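Local atomic coordinates of putative uncharacterized protein (Xanthomonas oryzae pv. oryzae, PDB entry 4KL0), a protein that binds calcium and is probably a nucleoside hydrolase that cleaves N-glycosidic bonds. Residues 166-169 and 170-174; 46-49 and 50-54; 262-265 and 266-270; 232-236 and 237-241; 348-352 and 353-357. One frame throughout, in Å; residues are numbered along the deposited sequence.

Contact 1 (166-169 and 170-174); sequences DLVR and EKVAS
The carbonyl oxygen of L167 takes two backbone donors as helix 165-171 runs out. K171 N reaches L167 O at 2.8 Å and arrives nearly along the C=O axis, the C=O...N angle being 164°. E170 N also bonds L167 O, at 2.9 Å, but from above the carbonyl plane, 51° out of it, so the two N-H groups come to the one oxygen from different directions. One residue on, V168 O accepts V172 N at 3.1 Å and, weakly, K171 N at 3.4 Å. V172 is the first residue to leave helical angles, and its bond to V168 O is the last i to i+4 link before the chain straightens. The turn is a direct helix-to-strand junction with no intervening loop: strand 172-178 starts at V172 and enters the central, largely parallel sheet, where K171 and A173 share backbone hydrogen bonds with L146 and S174 with M148 of the neighbouring strand. V168 and V172 run alongside each other in the same direction, with V168 CG1 3.7 Å from V172 CG2. That V168 methyl stands anti to the backbone N (chi1 166°), which turns it onto the V172 branch. L139 of helix 133-141 and I219 cover both valines. The polar side chains do less across the turn: E170 OE1 stays 4.8 Å from R169 NE, opposite charges near each other without a salt bridge, and the aliphatic part of K171 rests its CB 3.5 Å from L167 O.

Contact 2 (46-49 and 50-54); sequences YTIA and KQLQA
This is a mostly buried contact within the last turns of helix 41-54, the helix of the beta-alpha-beta unit formed with strands 28-34 and 58-65. Backbone bonds carry it. L52 N meets I48 O at 3.0 Å in the carbonyl plane, with a fairly straight N-H...O angle of 164°. Q53 N reaches A49 O at 2.8 Å, and K50 N bonds Y46 O at 3.0 Å. The side chain of L52 folds back over the preceding turn: CG, beside its own backbone N (chi1 -69°), sits 3.4 Å from I48 O, and CD1 lies 3.6 Å from the same oxygen. The two CD1 methyls of I48 and L52 are a loose 4.5 Å apart; both side chains also pack on helix 317-325, I48 on L323 and L52 on L322. K50 lays CB 3.4 Å from T47 O before its bent chain carries NZ to L87 O. Q53 OE1 accepts from L60 N of the next strand, and Y46 OH bonds T34 near the calcium ligands D42 and I151. The chemistry therefore divides by direction: the amides of K50, L52 and Q53 are satisfied along the helix, aliphatic groups press against neighbouring helices, and the polar ends of Y46, K50 and Q53 find partners elsewhere in the fold, tying this helix to the sheet and to the loops around it.

Contact 3 (262-265 and 266-270); sequences KGLW and EGIQA
The last turns of helix 248-269 keep regular i to i+4 bonds, with Q269 N on W265 O at 2.9 Å and E266 N on K262 O at the same 2.9 Å. W265 and Q269 meet one turn apart. The methylene Q269 CG stands over one face of the indole, offset toward its rim and 3.8 Å from W265 CE2, while Q269 CD comes to 3.5 Å from W265 NE1. Ring and amide planes are 38° apart, so the amide leans across the indole instead of stacking flat. The ring's N-H is used outside this turn, on L302 O. Helix 248-269 packs this face against helix 278-285, where F281 meets W265 edge-to-face. L264 and I268 run alongside each other toward helix 278-285, their CD1 atoms 4.0 Å apart, and both touch W280. On the exposed flank the K262 chain, extended as far as CE, crosses the E266 carboxylate: K262 CE approaches E266 OE2 at 3.3 Å, yet K262 NZ remains 4.3 Å from that oxygen, beyond salt-bridge range.

Contact 4 (232-236 and 237-241); sequences AAVPP and AFYEG
Three backbone bonds link P235 and P236 to the first turn of helix 236-243. F238 N donates to P235 O at 3.0 Å, coming from above the carbonyl plane, 49° out of it. P236 O takes E240 N at 2.9 Å, in the carbonyl plane, and also Y239 N at 2.9 Å, though that bond is weak. P235 and P236 have no N-H to offer, and they supply acceptors to the turn.

Apolar packing comes from V234 and P235. In V234, chi1 of -60° puts CG1 anti to the carbonyl carbon and leaves CG2 between the backbone N and that carbon; V234 CG2 touches F238 CB at 3.7 Å and lies 3.9 Å from F238 CG, and the two side chains cross obliquely. Farther on, P235 CG stands 4.2 Å from A237 CB.

Aromatic contact follows within the helix: F238 CD2 sits over the centre of the Y239 ring, 3.7 Å above its plane, while Y239 CD2 lies in plane at the F238 ring edge. V44 of helix 41-54 touches both rings, and F238 also meets helix 358-372.

Charged partners sit beyond the turn, where E240 hydrogen-bonds W308 and forms a salt bridge with R254. Chemically, P235 and P236 offer carbonyl acceptors to the first amides of the helix but have no N-H of their own, the aromatic pair fastens it to neighbouring helices, and E240 ties it to R254 and W308.

Contact 5 (348-352 and 353-357); sequences EHVGH and AEVVR
A type I beta turn, H352 to V355, takes the chain off the end of strand 347-350 toward helix 358-372, and one glutamate side chain reaches back from it to the strand. E354 OE1 accepts the backbone N-H of G351 at 2.8 Å. The donor meets the oxygen on its anti side, 33° out of the carboxylate plane. The bend at chi2 (73°) curls the glutamate back, with CG 3.3 Å from H349 O, and E354 OE2 bonds T337 OG1 in the adjacent strand 337-338, so both oxygens are held. The H349 and E354 side chains run at about a right angle, with H349 CE1 3.7 Å from E354 OE1 and ring and carboxylate planes 57° apart; G351 N lies over one face of that ring. Ahead of the turn, V350 CG1 rests 3.9 Å from E354 CB as the two side chains run antiparallel, one past the other. H352 CG lies between the backbone N and the carbonyl carbon, which brings one face of the ring over A353 N, 3.1 Å from H352 CG. The turn closes with V355 N on H352 O at 3.3 Å, the donor well above the carbonyl plane, helped by weak bonds from E354 N and V355 N to G351 O. K231 from helix 226-231 bonds the carbonyls of both H352 and V355, and A228 covers V350 and V355. The passage from strand 347-350 to helix 358-372 is consistent with the alternating strands and helices of a Rossmann-like fold.

In the fold
Contact 2 is the buried one, with aliphatic groups packed on helices 317-325 and 358-372 and its polar ends passed on to other elements; the others are partly exposed. Contact 3 lies farthest from the chain centre, about 26 Å, with contact 1 at about 21 Å on the opposite side. Contacts 1 and 5 serve the same sheet, one at a strand's start and the other at a strand's end; contact 1 is held by main-chain bonds, and contact 5 adds a carboxylate that returns to the strand. Contact 4, with the loop leading into helix 236-243, precedes contact 3 on helix 248-269, and both use aromatic rings. Contacts 2 and 4 come within about 6 Å at their nearest atoms without touching, and both pack on helix 358-372.

Contact 1 (166-169 and 170-174)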
# COMPACT_ATOMS: atom_id res chain seq x y z
N ASP A 166 21.13 -14.03 4.49
CA ASP A 166 22.25 -13.66 5.36
C ASP A 166 22.11 -12.17 5.79
O ASP A 166 22.29 -11.81 6.97
CB ASP A 166 23.60 -13.95 4.65
CG ASP A 166 23.68 -13.36 3.19
OD1 ASP A 166 22.65 -13.37 2.46
OD2 ASP A 166 24.79 -12.89 2.77
N LEU A 167 21.77 -11.31 4.84
CA LEU A 167 21.76 -9.87 5.11
C LEU A 167 20.53 -9.46 5.91
O LEU A 167 20.61 -8.61 6.82
CB LEU A 167 21.84 -9.05 3.81
CG LEU A 167 22.99 -9.43 2.86
CD1 LEU A 167 22.91 -8.75 1.47
CD2 LEU A 167 24.38 -9.25 3.51
N VAL A 168 19.37 -10.03 5.54
CA VAL A 168 18.09 -9.50 6.02
C VAL A 168 18.05 -9.66 7.53
O VAL A 168 17.49 -8.84 8.28
CB VAL A 168 16.86 -10.25 5.35
CG1 VAL A 168 15.62 -9.96 6.06
CG2 VAL A 168 16.65 -9.81 3.94
N ARG A 169 18.68 -10.71 8.01
CA ARG A 169 18.64 -10.98 9.43
C ARG A 169 19.28 -9.81 10.20
O ARG A 169 18.78 -9.41 11.23
CB ARG A 169 19.32 -12.34 9.74
CG ARG A 169 19.14 -12.82 11.19
CD ARG A 169 19.78 -14.20 11.42
NE ARG A 169 20.90 -14.42 10.49
CZ ARG A 169 21.10 -15.54 9.79
NH1 ARG A 169 20.27 -16.58 9.93
NH2 ARG A 169 22.15 -15.63 8.96
N GLU A 170 20.34 -9.21 9.66
CA GLU A 170 21.03 -8.13 10.37
C GLU A 170 20.67 -6.72 9.86
O GLU A 170 20.93 -5.72 10.55
CB GLU A 170 22.54 -8.38 10.35
CG GLU A 170 22.85 -9.82 10.86
CD GLU A 170 24.32 -10.22 10.75
OE1 GLU A 170 24.55 -11.36 10.27
OE2 GLU A 170 25.22 -9.43 11.17
N LYS A 171 20.05 -6.63 8.68
CA LYS A 171 19.78 -5.31 8.11
C LYS A 171 18.27 -4.93 7.90
O LYS A 171 17.97 -3.84 7.40
CB LYS A 171 20.53 -5.15 6.80
CG LYS A 171 22.06 -5.32 6.96
CD LYS A 171 22.71 -4.02 7.44
CE LYS A 171 24.25 -4.07 7.33
NZ LYS A 171 24.97 -4.26 8.65
N VAL A 172 17.33 -5.79 8.27
CA VAL A 172 15.92 -5.40 8.11
C VAL A 172 15.27 -5.27 9.46
O VAL A 172 15.22 -6.24 10.25
CB VAL A 172 15.14 -6.36 7.19
CG1 VAL A 172 13.61 -6.11 7.24
CG2 VAL A 172 15.66 -6.24 5.76
N ALA A 173 14.75 -4.09 9.75
CA ALA A 173 14.11 -3.82 11.03
C ALA A 173 12.75 -4.49 11.30
O ALA A 173 12.51 -5.00 12.40
CB ALA A 173 14.00 -2.30 11.28
N SER A 174 11.88 -4.51 10.28
CA SER A 174 10.57 -5.10 10.43
C SER A 174 10.05 -5.26 9.04
O SER A 174 10.57 -4.66 8.08
CB SER A 174 9.59 -4.17 11.16
OG SER A 174 9.47 -2.91 10.47

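Contact 2 (46-49 and 50-54)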
# COMPACT_ATOMS: atom_id res chain seq x y z
N TYR A 46 2.16 6.07 -2.43
CA TYR A 46 3.34 6.75 -2.95
C TYR A 46 3.23 8.24 -2.60
O TYR A 46 4.24 8.91 -2.26
CB TYR A 46 3.44 6.65 -4.49
CG TYR A 46 3.43 5.26 -5.07
CD1 TYR A 46 3.72 4.14 -4.29
CD2 TYR A 46 3.14 5.05 -6.39
CE1 TYR A 46 3.66 2.84 -4.82
CE2 TYR A 46 3.11 3.80 -6.94
CZ TYR A 46 3.37 2.69 -6.16
OH TYR A 46 3.26 1.46 -6.76
N THR A 47 1.99 8.77 -2.71
CA THR A 47 1.74 10.20 -2.44
C THR A 47 2.00 10.57 -0.97
O THR A 47 2.76 11.50 -0.69
CB THR A 47 0.33 10.59 -2.83
OG1 THR A 47 0.17 10.30 -4.22
CG2 THR A 47 0.07 12.08 -2.65
N ILE A 48 1.42 9.82 -0.03
CA ILE A 48 1.81 10.09 1.35
C ILE A 48 3.27 9.81 1.67
O ILE A 48 3.82 10.50 2.52
CB ILE A 48 0.94 9.46 2.40
CG1 ILE A 48 1.07 7.95 2.43
CG2 ILE A 48 -0.57 9.86 2.16
CD1 ILE A 48 0.50 7.34 3.72
N ALA A 49 3.90 8.85 0.99
CA ALA A 49 5.34 8.61 1.19
C ALA A 49 6.14 9.84 0.78
O ALA A 49 7.17 10.11 1.40
CB ALA A 49 5.83 7.39 0.43
N LYS A 50 5.72 10.55 -0.27
CA LYS A 50 6.45 11.76 -0.65
C LYS A 50 6.54 12.74 0.50
O LYS A 50 7.63 13.27 0.77
CB LYS A 50 5.80 12.45 -1.85
CG LYS A 50 6.20 13.89 -2.06
CD LYS A 50 7.69 14.03 -2.31
CE LYS A 50 7.99 15.54 -2.42
NZ LYS A 50 6.93 16.26 -3.24
N GLN A 51 5.43 12.96 1.22
CA GLN A 51 5.44 13.91 2.31
C GLN A 51 6.23 13.34 3.49
O GLN A 51 6.96 14.07 4.18
CB GLN A 51 4.03 14.27 2.77
CG GLN A 51 4.04 15.36 3.83
CD GLN A 51 4.61 16.66 3.36
OE1 GLN A 51 4.63 16.99 2.14
NE2 GLN A 51 5.07 17.44 4.32
N LEU A 52 6.09 12.04 3.75
CA LEU A 52 6.86 11.46 4.82
C LEU A 52 8.35 11.54 4.54
O LEU A 52 9.14 11.68 5.48
CB LEU A 52 6.39 10.02 5.10
CG LEU A 52 5.00 10.00 5.70
CD1 LEU A 52 4.41 8.58 5.47
CD2 LEU A 52 4.95 10.38 7.22
N GLN A 53 8.76 11.43 3.28
CA GLN A 53 10.17 11.59 2.92
C GLN A 53 10.57 13.05 3.07
O GLN A 53 11.63 13.35 3.67
CB GLN A 53 10.40 11.14 1.47
CG GLN A 53 11.86 11.20 1.06
CD GLN A 53 12.21 10.23 -0.02
OE1 GLN A 53 11.63 9.11 -0.09
NE2 GLN A 53 13.12 10.63 -0.93
N ALA A 54 9.77 13.95 2.54
CA ALA A 54 10.09 15.38 2.68
C ALA A 54 10.26 15.77 4.15
O ALA A 54 11.10 16.63 4.48
CB ALA A 54 8.99 16.26 2.04

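Contact 3 (262-265 and 266-270)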
# COMPACT_ATOMS: atom_id res chain seq x y z
N LYS A 262 -18.01 4.14 -10.06
CA LYS A 262 -19.06 4.30 -11.08
C LYS A 262 -19.29 2.95 -11.75
O LYS A 262 -20.44 2.50 -11.90
CB LYS A 262 -18.60 5.33 -12.12
CG LYS A 262 -19.53 5.51 -13.34
CD LYS A 262 -19.04 6.69 -14.22
CE LYS A 262 -20.00 6.92 -15.40
NZ LYS A 262 -19.33 7.32 -16.71
N GLY A 263 -18.21 2.30 -12.14
CA GLY A 263 -18.33 1.00 -12.79
C GLY A 263 -18.99 -0.02 -11.88
O GLY A 263 -19.81 -0.86 -12.32
N LEU A 264 -18.68 0.01 -10.59
CA LEU A 264 -19.28 -0.95 -9.64
C LEU A 264 -20.80 -0.67 -9.44
O LEU A 264 -21.67 -1.56 -9.50
CB LEU A 264 -18.44 -0.92 -8.33
CG LEU A 264 -18.94 -1.67 -7.10
CD1 LEU A 264 -19.02 -3.18 -7.47
CD2 LEU A 264 -18.08 -1.45 -5.86
N TRP A 265 -21.12 0.60 -9.32
CA TRP A 265 -22.52 1.02 -9.23
C TRP A 265 -23.36 0.61 -10.44
O TRP A 265 -24.44 0.02 -10.29
CB TRP A 265 -22.54 2.55 -9.10
CG TRP A 265 -23.94 3.04 -9.21
CD1 TRP A 265 -24.49 3.67 -10.27
CD2 TRP A 265 -24.97 2.85 -8.26
NE1 TRP A 265 -25.82 3.91 -10.04
CE2 TRP A 265 -26.14 3.44 -8.80
CE3 TRP A 265 -25.02 2.29 -6.99
CZ2 TRP A 265 -27.34 3.45 -8.12
CZ3 TRP A 265 -26.23 2.29 -6.30
CH2 TRP A 265 -27.39 2.88 -6.88
N GLU A 266 -22.84 0.87 -11.65
CA GLU A 266 -23.59 0.60 -12.90
C GLU A 266 -23.78 -0.90 -13.05
O GLU A 266 -24.85 -1.37 -13.49
CB GLU A 266 -22.85 1.19 -14.11
CG GLU A 266 -22.90 2.74 -14.05
CD GLU A 266 -22.20 3.47 -15.19
OE1 GLU A 266 -21.42 2.86 -15.97
OE2 GLU A 266 -22.47 4.69 -15.29
N GLY A 267 -22.78 -1.65 -12.61
CA GLY A 267 -22.76 -3.11 -12.80
C GLY A 267 -23.82 -3.73 -11.92
O GLY A 267 -24.55 -4.64 -12.35
N ILE A 268 -23.91 -3.24 -10.69
CA ILE A 268 -24.87 -3.69 -9.69
C ILE A 268 -26.27 -3.30 -10.14
O ILE A 268 -27.19 -4.11 -10.09
CB ILE A 268 -24.58 -3.11 -8.31
CG1 ILE A 268 -23.34 -3.77 -7.70
CG2 ILE A 268 -25.80 -3.30 -7.37
CD1 ILE A 268 -22.85 -3.05 -6.44
N GLN A 269 -26.42 -2.04 -10.57
CA GLN A 269 -27.70 -1.57 -11.15
C GLN A 269 -28.26 -2.53 -12.21
O GLN A 269 -29.47 -2.81 -12.24
CB GLN A 269 -27.52 -0.19 -11.76
CG GLN A 269 -28.07 0.94 -10.96
CD GLN A 269 -28.26 2.18 -11.82
OE1 GLN A 269 -27.63 2.35 -12.90
NE2 GLN A 269 -29.13 3.05 -11.36
N ALA A 270 -27.39 -3.04 -13.08
CA ALA A 270 -27.81 -3.97 -14.11
C ALA A 270 -27.74 -5.46 -13.67
O ALA A 270 -27.86 -6.35 -14.51
CB ALA A 270 -26.98 -3.73 -15.37

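Contact 4 (232-236 and 237-241)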
# COMPACT_ATOMS: atom_id res chain seq x y z
N ALA A 232 -11.05 3.49 9.42
CA ALA A 232 -10.47 4.79 9.06
C ALA A 232 -10.81 5.22 7.62
O ALA A 232 -10.06 5.97 6.98
CB ALA A 232 -8.93 4.73 9.27
N ALA A 233 -11.95 4.74 7.09
CA ALA A 233 -12.32 5.00 5.70
C ALA A 233 -12.49 6.48 5.48
O ALA A 233 -12.99 7.18 6.38
CB ALA A 233 -13.66 4.26 5.36
N VAL A 234 -12.07 6.98 4.33
CA VAL A 234 -12.15 8.42 4.01
C VAL A 234 -13.33 8.71 3.08
O VAL A 234 -13.81 7.84 2.35
CB VAL A 234 -10.84 8.90 3.37
CG1 VAL A 234 -9.63 8.69 4.34
CG2 VAL A 234 -10.65 8.25 1.97
N PRO A 235 -13.86 9.96 3.10
CA PRO A 235 -14.96 10.26 2.18
C PRO A 235 -14.45 10.68 0.80
O PRO A 235 -13.19 10.86 0.68
CB PRO A 235 -15.64 11.48 2.84
CG PRO A 235 -14.44 12.21 3.48
CD PRO A 235 -13.49 11.10 3.97
N PRO A 236 -15.33 10.86 -0.20
CA PRO A 236 -14.90 11.38 -1.51
C PRO A 236 -14.12 12.69 -1.38
O PRO A 236 -13.33 12.96 -2.27
CB PRO A 236 -16.22 11.64 -2.27
CG PRO A 236 -17.17 10.64 -1.70
CD PRO A 236 -16.69 10.28 -0.29
N ALA A 237 -14.37 13.50 -0.34
CA ALA A 237 -13.73 14.80 -0.22
C ALA A 237 -12.22 14.62 -0.16
O ALA A 237 -11.47 15.57 -0.53
CB ALA A 237 -14.24 15.57 1.02
N PHE A 238 -11.79 13.45 0.33
CA PHE A 238 -10.34 13.11 0.35
C PHE A 238 -9.77 13.22 -1.07
O PHE A 238 -8.75 13.89 -1.27
CB PHE A 238 -10.03 11.75 1.01
CG PHE A 238 -8.58 11.30 0.82
CD1 PHE A 238 -7.60 11.69 1.74
CD2 PHE A 238 -8.21 10.53 -0.27
CE1 PHE A 238 -6.28 11.30 1.57
CE2 PHE A 238 -6.93 10.13 -0.45
CZ PHE A 238 -5.94 10.51 0.49
N TYR A 239 -10.44 12.61 -2.04
CA TYR A 239 -10.00 12.59 -3.44
C TYR A 239 -10.27 13.93 -4.12
O TYR A 239 -9.53 14.35 -5.00
CB TYR A 239 -10.70 11.47 -4.21
CG TYR A 239 -10.16 10.09 -3.77
CD1 TYR A 239 -8.99 9.62 -4.31
CD2 TYR A 239 -10.81 9.30 -2.80
CE1 TYR A 239 -8.45 8.42 -3.95
CE2 TYR A 239 -10.27 8.07 -2.41
CZ TYR A 239 -9.06 7.67 -2.99
OH TYR A 239 -8.47 6.49 -2.70
N GLU A 240 -11.38 14.59 -3.74
CA GLU A 240 -11.67 15.87 -4.37
C GLU A 240 -10.69 16.91 -3.88
O GLU A 240 -10.18 17.66 -4.68
CB GLU A 240 -13.13 16.31 -4.15
CG GLU A 240 -14.19 15.34 -4.80
CD GLU A 240 -14.31 15.39 -6.31
OE1 GLU A 240 -13.61 16.18 -6.99
OE2 GLU A 240 -15.12 14.61 -6.87
N GLY A 241 -10.36 16.86 -2.59
CA GLY A 241 -9.31 17.70 -2.00
C GLY A 241 -7.96 17.63 -2.67
O GLY A 241 -7.28 18.64 -2.86

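Contact 5 (348-352 and 353-357)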
# COMPACT_ATOMS: atom_id res chain seq x y z
N GLU A 348 2.77 -8.95 15.03
CA GLU A 348 1.73 -8.11 15.55
C GLU A 348 0.57 -7.96 14.60
O GLU A 348 0.76 -7.95 13.37
CB GLU A 348 2.29 -6.71 15.84
CG GLU A 348 3.32 -6.69 16.94
CD GLU A 348 3.87 -5.31 17.07
OE1 GLU A 348 4.35 -4.79 16.04
OE2 GLU A 348 3.81 -4.74 18.17
N HIS A 349 -0.63 -7.80 15.16
CA HIS A 349 -1.82 -7.68 14.36
C HIS A 349 -2.42 -6.30 14.47
O HIS A 349 -2.58 -5.74 15.58
CB HIS A 349 -2.85 -8.76 14.78
CG HIS A 349 -4.22 -8.55 14.20
ND1 HIS A 349 -5.33 -8.28 14.97
CD2 HIS A 349 -4.64 -8.53 12.92
CE1 HIS A 349 -6.38 -8.11 14.19
NE2 HIS A 349 -6.00 -8.27 12.94
N VAL A 350 -2.74 -5.69 13.32
CA VAL A 350 -3.52 -4.45 13.35
C VAL A 350 -4.86 -4.61 12.61
O VAL A 350 -4.90 -4.56 11.36
CB VAL A 350 -2.76 -3.23 12.74
CG1 VAL A 350 -3.59 -1.92 12.86
CG2 VAL A 350 -1.37 -3.06 13.41
N GLY A 351 -5.94 -4.79 13.38
CA GLY A 351 -7.29 -4.81 12.87
C GLY A 351 -8.14 -3.66 13.38
O GLY A 351 -7.61 -2.59 13.69
N HIS A 352 -9.45 -3.84 13.46
CA HIS A 352 -10.30 -2.68 13.77
C HIS A 352 -10.03 -2.13 15.19
O HIS A 352 -9.96 -0.92 15.40
CB HIS A 352 -11.79 -3.00 13.60
CG HIS A 352 -12.32 -3.93 14.63
ND1 HIS A 352 -13.00 -3.49 15.75
CD2 HIS A 352 -12.26 -5.28 14.74
CE1 HIS A 352 -13.34 -4.53 16.50
NE2 HIS A 352 -12.91 -5.63 15.91
N ALA A 353 -9.83 -3.04 16.15
CA ALA A 353 -9.68 -2.62 17.57
C ALA A 353 -8.37 -1.86 17.79
O ALA A 353 -8.24 -0.99 18.67
CB ALA A 353 -9.73 -3.84 18.47
N GLU A 354 -7.42 -2.18 16.95
CA GLU A 354 -6.07 -1.66 17.06
C GLU A 354 -5.91 -0.30 16.39
O GLU A 354 -4.89 0.34 16.59
CB GLU A 354 -5.08 -2.66 16.42
CG GLU A 354 -4.88 -3.96 17.20
CD GLU A 354 -6.09 -4.92 17.08
OE1 GLU A 354 -6.84 -4.94 16.06
OE2 GLU A 354 -6.30 -5.68 18.06
N VAL A 355 -6.85 0.12 15.56
CA VAL A 355 -6.87 1.50 15.09
C VAL A 355 -7.56 2.34 16.15
O VAL A 355 -8.78 2.44 16.16
CB VAL A 355 -7.63 1.65 13.75
CG1 VAL A 355 -7.55 3.11 13.24
CG2 VAL A 355 -7.01 0.69 12.72
N VAL A 356 -6.78 2.95 17.04
CA VAL A 356 -7.34 3.62 18.22
C VAL A 356 -7.73 5.09 17.98
O VAL A 356 -8.58 5.66 18.71
CB VAL A 356 -6.44 3.41 19.43
CG1 VAL A 356 -6.37 1.91 19.79
CG2 VAL A 356 -5.05 3.99 19.17
N ARG A 357 -7.16 5.68 16.94
CA ARG A 357 -7.50 7.05 16.56
C ARG A 357 -7.92 7.21 15.10
O ARG A 357 -7.22 7.86 14.32
CB ARG A 357 -6.33 8.03 16.86
CG ARG A 357 -5.72 7.97 18.29
CD ARG A 357 -6.65 8.57 19.35
NE ARG A 357 -6.08 8.54 20.70
CZ ARG A 357 -6.68 7.98 21.76
NH1 ARG A 357 -7.87 7.40 21.64
NH2 ARG A 357 -6.08 7.99 22.96